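Long-range contacts in NanU sialic acid binding protein (Bacteroides fragilis, PDB 4L7T), which binds sialic acid with high affinity as a SusD-family protein of the outer membrane, probably working together with its partner NanO: residues H44-E49 with M99-N104; I93-G98 with P496-V501; S248-F253 with N264-F269; K255-N260 with N364-V369. All blocks are in the same frame, centred on the assembly; numbering follows the deposited sequence.

In the fold
Contacts 1 and 2 lie on the same side of the chain's centre, about 15 Å apart, centre to centre, and adjoin in sequence: the loop of contact 2 runs straight into helix 99-115 of contact 1. Contacts 3 and 4, with centres about 13 Å apart, alternate along the chain, both using the loop between helix 227-244 and strand 267-271. Contact 2, joining residues near the C-terminus to an early loop, encloses contacts 3 and 4 in sequence yet sits across the chain's centre from them. Phe269 of contact 3 packs on Leu47 and His44 of contact 1, joining strand 267-271 to helix 33-48.

Contact 1 of 4, residues H44-E49 with M99-N104; sequences HALLRE and MYKVIN
Val102 and Leu46 carry most of this contact; their CA atoms, 5.7 Å apart, are the closest pair between two nearly antiparallel helical segments. The segment axes come within 9.3 Å at an angle of 171°. Val102 presents both methyls to the neighbouring backbone: CG2 sits 3.5 Å from Leu46 O, while CG1 lies near Leu46 CB and 4.0 Å from Leu47 N. Chi1 of -172° sets CG1 of Val102 anti to its own backbone N and leaves CG2 beside that N. Leu46 CB meets the valine at CG2, 3.9 Å away, so the valine packs against the leucine near its backbone. Farther out, Leu46 CD2 reaches Lys101 CE at 3.8 Å, the two side chains crossing at about a right angle. Lys101 leaves the helix with CG anti to the backbone N and then bends at chi3 and chi4. Its CE also lies 3.8 Å from Glu49 OE1, but the charged atoms, Lys101 NZ and Glu49 OE1, are 4.4 Å apart, too far for a salt bridge; any attraction between them is probably modest at this solvent-exposed border. On the buried side, Leu138 of helix 121-146 touches both Val102 and Leu47. The arrangement is that of antiparallel helix packing, joining helices 33-48 and 99-115 in the helical part of the SusD fold.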
loop_
_atom_site.group_PDB
_atom_site.type_symbol
_atom_site.label_atom_id
_atom_site.label_comp_id
_atom_site.label_asym_id
_atom_site.label_seq_id
_atom_site.Cartn_x
_atom_site.Cartn_y
_atom_site.Cartn_z
ATOM N N HIS A 44 -17.023 0.124 -1.935
ATOM C CA HIS A 44 -15.682 0.416 -2.474
ATOM C C HIS A 44 -15.395 1.872 -2.140
ATOM O O HIS A 44 -14.251 2.251 -1.923
ATOM C CB HIS A 44 -15.534 0.047 -3.976
ATOM C CG HIS A 44 -15.411 -1.448 -4.190
ATOM N ND1 HIS A 44 -16.499 -2.303 -4.154
ATOM C CD2 HIS A 44 -14.328 -2.220 -4.494
ATOM C CE1 HIS A 44 -16.077 -3.554 -4.372
ATOM N NE2 HIS A 44 -14.760 -3.524 -4.574
ATOM N N ALA A 45 -16.452 2.679 -1.997
ATOM C CA ALA A 45 -16.209 4.055 -1.618
ATOM C C ALA A 45 -15.850 4.142 -0.135
ATOM O O ALA A 45 -15.070 5.054 0.255
ATOM C CB ALA A 45 -17.452 4.978 -1.985
ATOM N N LEU A 46 -16.398 3.287 0.726
ATOM C CA LEU A 46 -15.982 3.295 2.141
ATOM C C LEU A 46 -14.542 2.785 2.308
ATOM O O LEU A 46 -13.774 3.301 3.145
ATOM C CB LEU A 46 -16.918 2.410 2.950
ATOM C CG LEU A 46 -18.330 2.940 3.148
ATOM C CD1 LEU A 46 -19.066 1.803 3.851
ATOM C CD2 LEU A 46 -18.304 4.202 4.035
ATOM N N LEU A 47 -14.173 1.760 1.546
ATOM C CA LEU A 47 -12.784 1.289 1.564
ATOM C C LEU A 47 -11.824 2.430 1.152
ATOM O O LEU A 47 -10.742 2.599 1.805
ATOM C CB LEU A 47 -12.653 0.069 0.614
ATOM C CG LEU A 47 -11.323 -0.646 0.669
ATOM C CD1 LEU A 47 -11.284 -1.535 1.897
ATOM C CD2 LEU A 47 -11.210 -1.477 -0.621
ATOM N N ARG A 48 -12.155 3.195 0.132
ATOM C CA ARG A 48 -11.374 4.315 -0.325
ATOM C C ARG A 48 -11.099 5.360 0.808
ATOM O O ARG A 48 -10.028 6.013 0.837
ATOM C CB ARG A 48 -12.015 4.979 -1.533
ATOM C CG ARG A 48 -11.295 6.281 -2.003
ATOM C CD ARG A 48 -11.860 6.825 -3.287
ATOM N NE ARG A 48 -13.300 7.152 -3.096
ATOM C CZ ARG A 48 -14.152 7.361 -4.106
ATOM N NH1 ARG A 48 -13.706 7.364 -5.363
ATOM N NH2 ARG A 48 -15.444 7.652 -3.854
ATOM N N GLU A 49 -12.050 5.480 1.740
ATOM C CA GLU A 49 -11.853 6.435 2.892
ATOM C C GLU A 49 -10.717 5.990 3.856
ATOM O O GLU A 49 -10.253 6.771 4.725
ATOM C CB GLU A 49 -13.135 6.621 3.698
ATOM C CG GLU A 49 -14.163 7.397 2.911
ATOM C CD GLU A 49 -15.529 7.565 3.600
ATOM O OE1 GLU A 49 -15.823 6.919 4.639
ATOM O OE2 GLU A 49 -16.313 8.358 3.044
ATOM N N MET A 99 -11.465 1.351 10.161
ATOM C CA MET A 99 -11.794 0.101 9.413
ATOM C C MET A 99 -13.124 -0.552 9.800
ATOM O O MET A 99 -13.787 -1.122 8.938
ATOM C CB MET A 99 -10.656 -0.907 9.428
ATOM C CG MET A 99 -9.493 -0.375 8.640
ATOM S SD MET A 99 -8.178 -1.584 8.412
ATOM C CE MET A 99 -7.156 -0.481 7.509
ATOM N N TYR A 100 -13.537 -0.381 11.050
ATOM C CA TYR A 100 -14.735 -1.094 11.538
ATOM C C TYR A 100 -16.015 -0.576 10.910
ATOM O O TYR A 100 -16.961 -1.346 10.783
ATOM C CB TYR A 100 -14.778 -1.133 13.083
ATOM C CG TYR A 100 -13.896 -2.189 13.665
ATOM C CD1 TYR A 100 -14.169 -3.555 13.552
ATOM C CD2 TYR A 100 -12.673 -1.828 14.318
ATOM C CE1 TYR A 100 -13.333 -4.489 14.082
ATOM C CE2 TYR A 100 -11.823 -2.758 14.823
ATOM C CZ TYR A 100 -12.125 -4.087 14.732
ATOM O OH TYR A 100 -11.355 -5.101 15.272
ATOM N N LYS A 101 -16.023 0.693 10.540
ATOM C CA LYS A 101 -17.163 1.289 9.878
ATOM C C LYS A 101 -17.361 0.572 8.524
ATOM O O LYS A 101 -18.527 0.326 8.122
ATOM C CB LYS A 101 -16.919 2.769 9.644
ATOM C CG LYS A 101 -17.971 3.467 8.753
ATOM C CD LYS A 101 -17.834 4.975 8.823
ATOM C CE LYS A 101 -18.000 5.682 7.468
ATOM N NZ LYS A 101 -19.351 6.365 7.286
ATOM N N VAL A 102 -16.231 0.272 7.847
ATOM C CA VAL A 102 -16.282 -0.402 6.522
ATOM C C VAL A 102 -16.711 -1.810 6.677
ATOM O O VAL A 102 -17.626 -2.263 5.925
ATOM C CB VAL A 102 -14.922 -0.340 5.790
ATOM C CG1 VAL A 102 -15.095 -0.880 4.356
ATOM C CG2 VAL A 102 -14.451 1.120 5.749
ATOM N N ILE A 103 -16.129 -2.530 7.651
ATOM C CA ILE A 103 -16.438 -3.895 7.968
ATOM C C ILE A 103 -17.955 -4.019 8.296
ATOM O O ILE A 103 -18.612 -4.923 7.817
ATOM C CB ILE A 103 -15.575 -4.419 9.131
ATOM C CG1 ILE A 103 -14.109 -4.706 8.655
ATOM C CG2 ILE A 103 -16.126 -5.699 9.806
ATOM C CD1 ILE A 103 -13.134 -4.729 9.877
ATOM N N ASN A 104 -18.472 -3.108 9.121
ATOM C CA ASN A 104 -19.930 -3.216 9.442
ATOM C C ASN A 104 -20.824 -3.245 8.203
ATOM O O ASN A 104 -21.745 -4.063 8.144
ATOM C CB ASN A 104 -20.340 -2.049 10.349
ATOM C CG ASN A 104 -21.735 -2.240 10.985
ATOM O OD1 ASN A 104 -22.068 -3.298 11.478
ATOM N ND2 ASN A 104 -22.470 -1.187 11.007
#

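Contact 2 of 4, residues I93-G98 with P496-V501; sequences ISNFAG and PINESV
Ser94 and Asn498 form the closest CA pair, 5.6 Å apart, where the irregular loop 93-98 meets the chain entering helix 499-504. Asn498 holds the N-cap position, but its side chain turns across to the loop: OD1 accepts the backbone N of Asn95 at 2.8 Å, with a nearly straight N-H...O angle of 167°. Chi1 of 58° puts Asn498 CG between its own backbone N and carbonyl carbon, and the donor approaches tilted 30° from the amide's carbonyl plane. Ser94 CB rests 3.4 Å from Asn498 OD1. Phe96 forms the apolar half. Its CE2 lies 3.6 Å from Val501 CG1 and its CZ 3.9 Å from Ile497 CD1, both methyls approaching the ring obliquely, while Trp146 of helix 121-146 meets the phenylalanine edge-to-face. A water sits 2.8 Å from Ile93 O and 2.7 Å from Pro496 O and links the two carbonyls; Pro496 O also receives the indole N-H of Trp146. The chemistry is therefore mixed: a hydrogen bond from backbone N-H to side-chain amide oxygen ties the loop to Asn498, a water links the segments, and apolar packing round Phe96 joins the segment near the C-terminus to the loop before helix 99-115.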
loop_
_atom_site.group_PDB
_atom_site.type_symbol
_atom_site.label_atom_id
_atom_site.label_comp_id
_atom_site.label_asym_id
_atom_site.label_seq_id
_atom_site.Cartn_x
_atom_site.Cartn_y
_atom_site.Cartn_z
ATOM N N ILE A 93 -2.223 7.034 14.394
ATOM C CA ILE A 93 -3.532 6.744 13.787
ATOM C C ILE A 93 -4.532 6.406 14.895
ATOM O O ILE A 93 -4.138 5.767 15.878
ATOM C CB ILE A 93 -3.395 5.477 12.897
ATOM C CG1 ILE A 93 -2.537 5.742 11.683
ATOM C CG2 ILE A 93 -4.776 5.061 12.378
ATOM C CD1 ILE A 93 -2.181 4.401 10.831
ATOM N N SER A 94 -5.794 6.808 14.766
ATOM C CA SER A 94 -6.792 6.515 15.801
ATOM C C SER A 94 -7.858 5.585 15.295
ATOM O O SER A 94 -8.009 5.431 14.074
ATOM C CB SER A 94 -7.528 7.815 16.203
ATOM O OG SER A 94 -6.604 8.753 16.729
ATOM N N ASN A 95 -8.615 5.015 16.236
ATOM C CA ASN A 95 -9.887 4.312 15.987
ATOM C C ASN A 95 -9.701 3.166 14.938
ATOM O O ASN A 95 -10.531 3.027 14.053
ATOM C CB ASN A 95 -10.981 5.336 15.510
ATOM C CG ASN A 95 -11.046 6.630 16.411
ATOM O OD1 ASN A 95 -11.213 7.774 15.919
ATOM N ND2 ASN A 95 -10.971 6.413 17.730
ATOM N N PHE A 96 -8.635 2.369 15.068
ATOM C CA PHE A 96 -8.383 1.227 14.183
ATOM C C PHE A 96 -8.464 1.628 12.742
ATOM O O PHE A 96 -8.964 0.828 11.919
ATOM C CB PHE A 96 -9.286 0.012 14.523
ATOM C CG PHE A 96 -9.099 -0.491 15.932
ATOM C CD1 PHE A 96 -7.958 -1.249 16.293
ATOM C CD2 PHE A 96 -10.025 -0.140 16.937
ATOM C CE1 PHE A 96 -7.732 -1.663 17.568
ATOM C CE2 PHE A 96 -9.758 -0.530 18.255
ATOM C CZ PHE A 96 -8.648 -1.314 18.561
ATOM N N ALA A 97 -7.996 2.854 12.429
ATOM C CA ALA A 97 -7.821 3.402 11.087
ATOM C C ALA A 97 -9.199 3.564 10.398
ATOM O O ALA A 97 -9.259 3.626 9.191
ATOM C CB ALA A 97 -6.850 2.481 10.192
ATOM N N GLY A 98 -10.295 3.546 11.192
ATOM C CA GLY A 98 -11.621 3.750 10.584
ATOM C C GLY A 98 -12.125 2.471 9.938
ATOM O O GLY A 98 -13.161 2.513 9.242
ATOM N N PRO A 496 -0.145 1.506 19.185
ATOM C CA PRO A 496 -1.039 1.761 20.341
ATOM C C PRO A 496 -2.453 2.142 19.955
ATOM O O PRO A 496 -2.749 2.448 18.781
ATOM C CB PRO A 496 -0.364 2.930 21.062
ATOM C CG PRO A 496 0.258 3.742 19.869
ATOM C CD PRO A 496 0.702 2.650 18.811
ATOM N N ILE A 497 -3.346 2.122 20.944
ATOM C CA ILE A 497 -4.776 2.434 20.807
ATOM C C ILE A 497 -5.054 3.746 21.483
ATOM O O ILE A 497 -4.651 3.919 22.622
ATOM C CB ILE A 497 -5.635 1.287 21.438
ATOM C CG1 ILE A 497 -5.280 -0.018 20.723
ATOM C CG2 ILE A 497 -7.166 1.700 21.435
ATOM C CD1 ILE A 497 -5.916 -1.288 21.337
ATOM N N ASN A 498 -5.714 4.657 20.797
ATOM C CA ASN A 498 -5.982 5.996 21.306
ATOM C C ASN A 498 -6.982 6.025 22.468
ATOM O O ASN A 498 -7.763 5.134 22.610
ATOM C CB ASN A 498 -6.384 6.987 20.236
ATOM C CG ASN A 498 -7.599 6.562 19.479
ATOM O OD1 ASN A 498 -7.564 5.548 18.782
ATOM N ND2 ASN A 498 -8.700 7.326 19.606
ATOM N N GLU A 499 -6.914 7.106 23.269
ATOM C CA GLU A 499 -7.666 7.133 24.562
ATOM C C GLU A 499 -9.185 6.905 24.389
ATOM O O GLU A 499 -9.774 6.098 25.093
ATOM C CB GLU A 499 -7.427 8.453 25.339
ATOM C CG GLU A 499 -6.001 8.616 25.882
ATOM C CD GLU A 499 -5.671 10.050 26.336
ATOM O OE1 GLU A 499 -4.652 10.611 25.862
ATOM O OE2 GLU A 499 -6.433 10.597 27.170
ATOM N N SER A 500 -9.788 7.619 23.436
ATOM C CA SER A 500 -11.254 7.585 23.231
ATOM C C SER A 500 -11.769 6.162 22.954
ATOM O O SER A 500 -12.823 5.746 23.463
ATOM C CB SER A 500 -11.695 8.639 22.207
ATOM O OG SER A 500 -11.388 8.285 20.850
ATOM N N VAL A 501 -10.985 5.352 22.234
ATOM C CA VAL A 501 -11.336 3.923 22.030
ATOM C C VAL A 501 -11.430 3.106 23.306
ATOM O O VAL A 501 -12.380 2.308 23.510
ATOM C CB VAL A 501 -10.284 3.228 21.059
ATOM C CG1 VAL A 501 -10.488 1.711 20.971
ATOM C CG2 VAL A 501 -10.292 3.935 19.700
HETATM O O HOH W 1 -4.865 3.773 17.715
#

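Contact 3 of 4, residues S248-F253 with N264-F269; sequences SLQDDF and NSEIIF
Glu266 reaches Gln250 with chi1 of -175° setting CG anti to the backbone N; the extended chain beyond CG then carries OE1 to within 3.0 Å of Gln250 N. That N-H meets OE1 on the anti side, 25° out of the carboxylate plane. The same carboxylate is held from outside the contact by two arginines, Arg416 at OE1 and Arg387 at OE2, which probably stabilise its negative charge. Leu249 CD2 packs 3.6 Å from OE2 of Glu266, laying a methyl against the charged group. The backbones meet directly where Ser248 N donates to Ser265 O at 3.1 Å. The residues facing loop 248-253 come from a type I beta turn, Asn264 to Ile267, with an Asx turn built into it: Asn264 OD1 accepts Glu266 N at 2.9 Å, in the carbonyl plane and on a lone pair. After the turn the chain enters strand 267-271, which pairs antiparallel with strand 383-387 and carries a classic beta bulge where Ile268 and Phe269 face Tyr386. Gln250 CG lies 3.6 Å from Asn264 OD1, placing the bent glutamine chain beside the Asx turn; the asparagine's ND2 bonds to Asn261 O. A water donates to Ser248 O at 2.9 Å and also hydrogen-bonds to Ser265 OG, 2.7 Å away.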
loop_
_atom_site.group_PDB
_atom_site.type_symbol
_atom_site.label_atom_id
_atom_site.label_comp_id
_atom_site.label_asym_id
_atom_site.label_seq_id
_atom_site.Cartn_x
_atom_site.Cartn_y
_atom_site.Cartn_z
ATOM N N SER A 248 -0.107 -7.976 -17.000
ATOM C CA SER A 248 1.141 -7.857 -17.699
ATOM C C SER A 248 1.895 -6.684 -17.086
ATOM O O SER A 248 1.240 -5.708 -16.650
ATOM C CB SER A 248 0.804 -7.513 -19.163
ATOM O OG SER A 248 1.986 -7.486 -19.905
ATOM N N LEU A 249 3.218 -6.750 -17.067
ATOM C CA LEU A 249 3.983 -5.520 -16.784
ATOM C C LEU A 249 3.890 -4.438 -17.860
ATOM O O LEU A 249 4.132 -4.722 -19.050
ATOM C CB LEU A 249 5.446 -5.837 -16.462
ATOM C CG LEU A 249 5.669 -6.781 -15.288
ATOM C CD1 LEU A 249 7.170 -7.015 -15.215
ATOM C CD2 LEU A 249 5.173 -6.166 -13.959
ATOM N N GLN A 250 3.588 -3.196 -17.468
ATOM C CA GLN A 250 3.724 -2.078 -18.415
ATOM C C GLN A 250 5.228 -1.946 -18.843
ATOM O O GLN A 250 6.137 -2.048 -18.007
ATOM C CB GLN A 250 3.246 -0.787 -17.740
ATOM C CG GLN A 250 1.745 -0.740 -17.519
ATOM C CD GLN A 250 1.042 -0.411 -18.876
ATOM O OE1 GLN A 250 0.465 -1.289 -19.474
ATOM N NE2 GLN A 250 1.236 0.810 -19.412
ATOM N N ASP A 251 5.519 -1.640 -20.132
ATOM C CA ASP A 251 6.875 -1.454 -20.565
ATOM C C ASP A 251 7.489 -0.238 -19.851
ATOM O O ASP A 251 8.677 -0.289 -19.548
ATOM C CB ASP A 251 6.912 -1.113 -22.086
ATOM C CG ASP A 251 6.703 -2.314 -22.955
ATOM O OD1 ASP A 251 6.719 -3.444 -22.445
ATOM O OD2 ASP A 251 6.525 -2.113 -24.192
ATOM N N ASP A 252 6.680 0.800 -19.584
ATOM C CA ASP A 252 7.130 2.073 -18.987
ATOM C C ASP A 252 6.664 2.116 -17.522
ATOM O O ASP A 252 5.427 2.202 -17.216
ATOM C CB ASP A 252 6.563 3.220 -19.829
ATOM C CG ASP A 252 7.032 4.623 -19.391
ATOM O OD1 ASP A 252 7.323 4.869 -18.197
ATOM O OD2 ASP A 252 7.050 5.549 -20.263
ATOM N N PHE A 253 7.636 2.016 -16.617
ATOM C CA PHE A 253 7.282 2.100 -15.173
ATOM C C PHE A 253 6.490 3.369 -14.866
ATOM O O PHE A 253 5.499 3.298 -14.176
ATOM C CB PHE A 253 8.579 2.036 -14.335
ATOM C CG PHE A 253 8.364 2.106 -12.792
ATOM C CD1 PHE A 253 8.069 0.957 -12.055
ATOM C CD2 PHE A 253 8.510 3.332 -12.112
ATOM C CE1 PHE A 253 7.927 0.989 -10.654
ATOM C CE2 PHE A 253 8.371 3.401 -10.719
ATOM C CZ PHE A 253 8.100 2.221 -9.966
ATOM N N ASN A 264 -4.918 0.175 -16.758
ATOM C CA ASN A 264 -3.828 -0.585 -17.478
ATOM C C ASN A 264 -3.687 -1.991 -16.892
ATOM O O ASN A 264 -4.088 -2.294 -15.720
ATOM C CB ASN A 264 -2.490 0.153 -17.499
ATOM C CG ASN A 264 -1.794 0.147 -16.116
ATOM O OD1 ASN A 264 -1.323 -0.909 -15.633
ATOM N ND2 ASN A 264 -1.804 1.337 -15.440
ATOM N N SER A 265 -3.171 -2.913 -17.718
ATOM C CA SER A 265 -3.297 -4.279 -17.287
ATOM C C SER A 265 -2.212 -4.743 -16.313
ATOM O O SER A 265 -2.215 -5.897 -15.940
ATOM C CB SER A 265 -3.355 -5.238 -18.504
ATOM O OG SER A 265 -2.127 -5.050 -19.178
ATOM N N GLU A 266 -1.377 -3.825 -15.798
ATOM C CA GLU A 266 -0.556 -4.204 -14.624
ATOM C C GLU A 266 -1.362 -4.118 -13.289
ATOM O O GLU A 266 -1.043 -4.775 -12.260
ATOM C CB GLU A 266 0.658 -3.291 -14.554
ATOM C CG GLU A 266 1.626 -3.765 -13.382
ATOM C CD GLU A 266 2.969 -3.204 -13.479
ATOM O OE1 GLU A 266 3.331 -2.767 -14.558
ATOM O OE2 GLU A 266 3.730 -3.230 -12.460
ATOM N N ILE A 267 -2.485 -3.389 -13.307
ATOM C CA ILE A 267 -3.244 -3.212 -12.040
ATOM C C ILE A 267 -4.137 -4.383 -11.748
ATOM O O ILE A 267 -4.891 -4.827 -12.627
ATOM C CB ILE A 267 -4.104 -1.914 -12.129
ATOM C CG1 ILE A 267 -3.237 -0.715 -12.587
ATOM C CG2 ILE A 267 -4.947 -1.658 -10.787
ATOM C CD1 ILE A 267 -2.108 -0.385 -11.643
ATOM N N ILE A 268 -4.008 -4.920 -10.533
ATOM C CA ILE A 268 -4.878 -5.984 -10.046
ATOM C C ILE A 268 -5.969 -5.356 -9.203
ATOM O O ILE A 268 -7.151 -5.624 -9.478
ATOM C CB ILE A 268 -4.119 -7.127 -9.301
ATOM C CG1 ILE A 268 -3.124 -7.785 -10.279
ATOM C CG2 ILE A 268 -5.101 -8.078 -8.602
ATOM C CD1 ILE A 268 -2.171 -8.787 -9.462
ATOM N N PHE A 269 -5.617 -4.479 -8.248
ATOM C CA PHE A 269 -6.728 -3.770 -7.528
ATOM C C PHE A 269 -6.215 -2.369 -7.128
ATOM O O PHE A 269 -5.071 -2.262 -6.658
ATOM C CB PHE A 269 -7.159 -4.574 -6.285
ATOM C CG PHE A 269 -8.165 -3.874 -5.451
ATOM C CD1 PHE A 269 -9.388 -3.516 -6.012
ATOM C CD2 PHE A 269 -7.892 -3.502 -4.152
ATOM C CE1 PHE A 269 -10.354 -2.803 -5.248
ATOM C CE2 PHE A 269 -8.845 -2.770 -3.383
ATOM C CZ PHE A 269 -10.080 -2.423 -3.961
HETATM O O HOH W 2 0.212 -3.867 -18.643
#

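Contact 4 of 4, residues K255-N260 with N364-V369; sequences KVFAYN and NKYQGV
Lys365 lies across one face of the Phe257 ring. CB leads to CG, which chi1 of -179° sets anti to the backbone N; CG stands 3.7 Å from the Phe257 centroid and 8° off the ring normal, a CH-pi contact over the centre, and also lies over the centre of the Tyr366 ring. CD stays over the same Phe257 face, 3.7 Å from CE1, and CE stays close by, 3.7 Å from Phe257 CZ. NZ, still near Phe257 CZ, is taken up by a salt bridge to Glu467 and a hydrogen bond to Met465 O. Val256 CB covers the opposite Phe257 face, toward its rim. A second CH-pi contact follows: Val369 CG1 sits 3.9 Å from the centroid of the Tyr259 ring, over its centre, while Val369 CG2 touches Tyr259 CD2 at 3.6 Å. A water lies within hydrogen-bonding distance of Lys365 O (2.9 Å) and Phe257 O (3.2 Å) and accepts from Gln367 N. The Tyr259 side chain comes, by nearest atoms, to about 3 Å from an acetate ion, probably from the crystallisation liquor. This is loop-to-loop packing by CH-pi contacts, joining the approach to strand 267-271 with the connection between strands 356-363 and 383-387.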
loop_
_atom_site.group_PDB
_atom_site.type_symbol
_atom_site.label_atom_id
_atom_site.label_comp_id
_atom_site.label_asym_id
_atom_site.label_seq_id
_atom_site.Cartn_x
_atom_site.Cartn_y
_atom_site.Cartn_z
ATOM N N LYS A 255 4.291 4.970 -16.573
ATOM C CA LYS A 255 2.919 4.907 -17.080
ATOM C C LYS A 255 2.050 4.004 -16.231
ATOM O O LYS A 255 0.842 4.096 -16.328
ATOM C CB LYS A 255 2.865 4.492 -18.552
ATOM C CG LYS A 255 3.661 5.388 -19.483
ATOM C CD LYS A 255 3.386 4.907 -20.934
ATOM C CE LYS A 255 4.305 5.562 -21.999
ATOM N NZ LYS A 255 3.826 5.180 -23.383
ATOM N N VAL A 256 2.643 3.208 -15.312
ATOM C CA VAL A 256 1.798 2.466 -14.354
ATOM C C VAL A 256 0.906 3.425 -13.534
ATOM O O VAL A 256 -0.209 3.097 -13.189
ATOM C CB VAL A 256 2.669 1.623 -13.387
ATOM C CG1 VAL A 256 1.757 0.869 -12.370
ATOM C CG2 VAL A 256 3.513 0.651 -14.194
ATOM N N PHE A 257 1.445 4.625 -13.296
ATOM C CA PHE A 257 0.836 5.576 -12.351
ATOM C C PHE A 257 0.187 6.777 -13.011
ATOM O O PHE A 257 -0.314 7.650 -12.305
ATOM C CB PHE A 257 1.884 6.042 -11.343
ATOM C CG PHE A 257 2.644 4.893 -10.736
ATOM C CD1 PHE A 257 2.068 4.164 -9.679
ATOM C CD2 PHE A 257 3.920 4.524 -11.220
ATOM C CE1 PHE A 257 2.739 3.100 -9.154
ATOM C CE2 PHE A 257 4.608 3.390 -10.622
ATOM C CZ PHE A 257 3.979 2.726 -9.608
ATOM N N ALA A 258 0.204 6.823 -14.345
ATOM C CA ALA A 258 -0.289 8.047 -15.094
ATOM C C ALA A 258 -1.820 8.216 -15.014
ATOM O O ALA A 258 -2.567 7.235 -15.016
ATOM C CB ALA A 258 0.269 8.022 -16.523
ATOM N N TYR A 259 -2.289 9.487 -14.857
ATOM C CA TYR A 259 -3.726 9.862 -14.669
ATOM C C TYR A 259 -4.630 9.223 -15.746
ATOM O O TYR A 259 -5.777 8.755 -15.487
ATOM C CB TYR A 259 -3.885 11.452 -14.669
ATOM C CG TYR A 259 -5.318 11.936 -14.487
ATOM C CD1 TYR A 259 -6.012 11.635 -13.325
ATOM C CD2 TYR A 259 -6.021 12.622 -15.554
ATOM C CE1 TYR A 259 -7.313 11.995 -13.164
ATOM C CE2 TYR A 259 -7.324 13.046 -15.380
ATOM C CZ TYR A 259 -7.978 12.718 -14.204
ATOM O OH TYR A 259 -9.276 13.050 -13.999
ATOM N N ASN A 260 -4.098 9.186 -16.944
ATOM C CA ASN A 260 -4.841 8.692 -18.114
ATOM C C ASN A 260 -4.898 7.171 -18.256
ATOM O O ASN A 260 -5.756 6.591 -18.980
ATOM C CB ASN A 260 -4.153 9.270 -19.348
ATOM C CG ASN A 260 -2.659 9.169 -19.262
ATOM O OD1 ASN A 260 -2.079 8.100 -19.565
ATOM N ND2 ASN A 260 -2.011 10.251 -18.857
ATOM N N ASN A 364 7.763 11.808 -6.785
ATOM C CA ASN A 364 7.329 12.079 -8.187
ATOM C C ASN A 364 6.464 10.954 -8.774
ATOM O O ASN A 364 6.116 10.938 -9.970
ATOM C CB ASN A 364 8.530 12.302 -9.059
ATOM C CG ASN A 364 8.191 12.990 -10.413
ATOM O OD1 ASN A 364 7.343 13.912 -10.508
ATOM N ND2 ASN A 364 8.814 12.467 -11.477
ATOM N N LYS A 365 6.142 10.007 -7.921
ATOM C CA LYS A 365 5.373 8.820 -8.421
ATOM C C LYS A 365 3.924 9.199 -8.797
ATOM O O LYS A 365 3.344 8.598 -9.728
ATOM C CB LYS A 365 5.352 7.701 -7.369
ATOM C CG LYS A 365 4.580 6.436 -7.898
ATOM C CD LYS A 365 4.898 5.217 -7.023
ATOM C CE LYS A 365 6.313 4.581 -7.389
ATOM N NZ LYS A 365 6.544 3.297 -6.513
ATOM N N TYR A 366 3.360 10.198 -8.107
ATOM C CA TYR A 366 1.937 10.603 -8.281
ATOM C C TYR A 366 1.949 12.075 -8.671
ATOM O O TYR A 366 2.237 12.986 -7.819
ATOM C CB TYR A 366 1.127 10.404 -7.043
ATOM C CG TYR A 366 1.188 8.987 -6.428
ATOM C CD1 TYR A 366 0.641 7.923 -7.085
ATOM C CD2 TYR A 366 1.835 8.769 -5.262
ATOM C CE1 TYR A 366 0.705 6.576 -6.561
ATOM C CE2 TYR A 366 1.947 7.474 -4.673
ATOM C CZ TYR A 366 1.408 6.388 -5.348
ATOM O OH TYR A 366 1.428 5.157 -4.794
ATOM N N GLN A 367 1.757 12.309 -9.966
ATOM C CA GLN A 367 1.956 13.691 -10.497
ATOM C C GLN A 367 0.636 14.420 -10.662
ATOM O O GLN A 367 0.662 15.589 -10.918
ATOM C CB GLN A 367 2.811 13.725 -11.757
ATOM C CG GLN A 367 4.201 13.189 -11.559
ATOM C CD GLN A 367 5.036 13.183 -12.782
ATOM O OE1 GLN A 367 5.672 12.189 -13.123
ATOM N NE2 GLN A 367 5.132 14.317 -13.410
ATOM N N GLY A 368 -0.499 13.749 -10.423
ATOM C CA GLY A 368 -1.806 14.439 -10.564
ATOM C C GLY A 368 -2.024 14.953 -11.977
ATOM O O GLY A 368 -1.442 14.438 -12.940
ATOM N N VAL A 369 -2.867 15.984 -12.099
ATOM C CA VAL A 369 -3.289 16.475 -13.399
ATOM C C VAL A 369 -3.501 17.966 -13.176
ATOM O O VAL A 369 -3.939 18.385 -12.091
ATOM C CB VAL A 369 -4.564 15.742 -13.858
ATOM C CG1 VAL A 369 -5.733 15.839 -12.863
ATOM C CG2 VAL A 369 -4.951 16.087 -15.359
HETATM O O HOH W 3 1.868 9.903 -11.808
#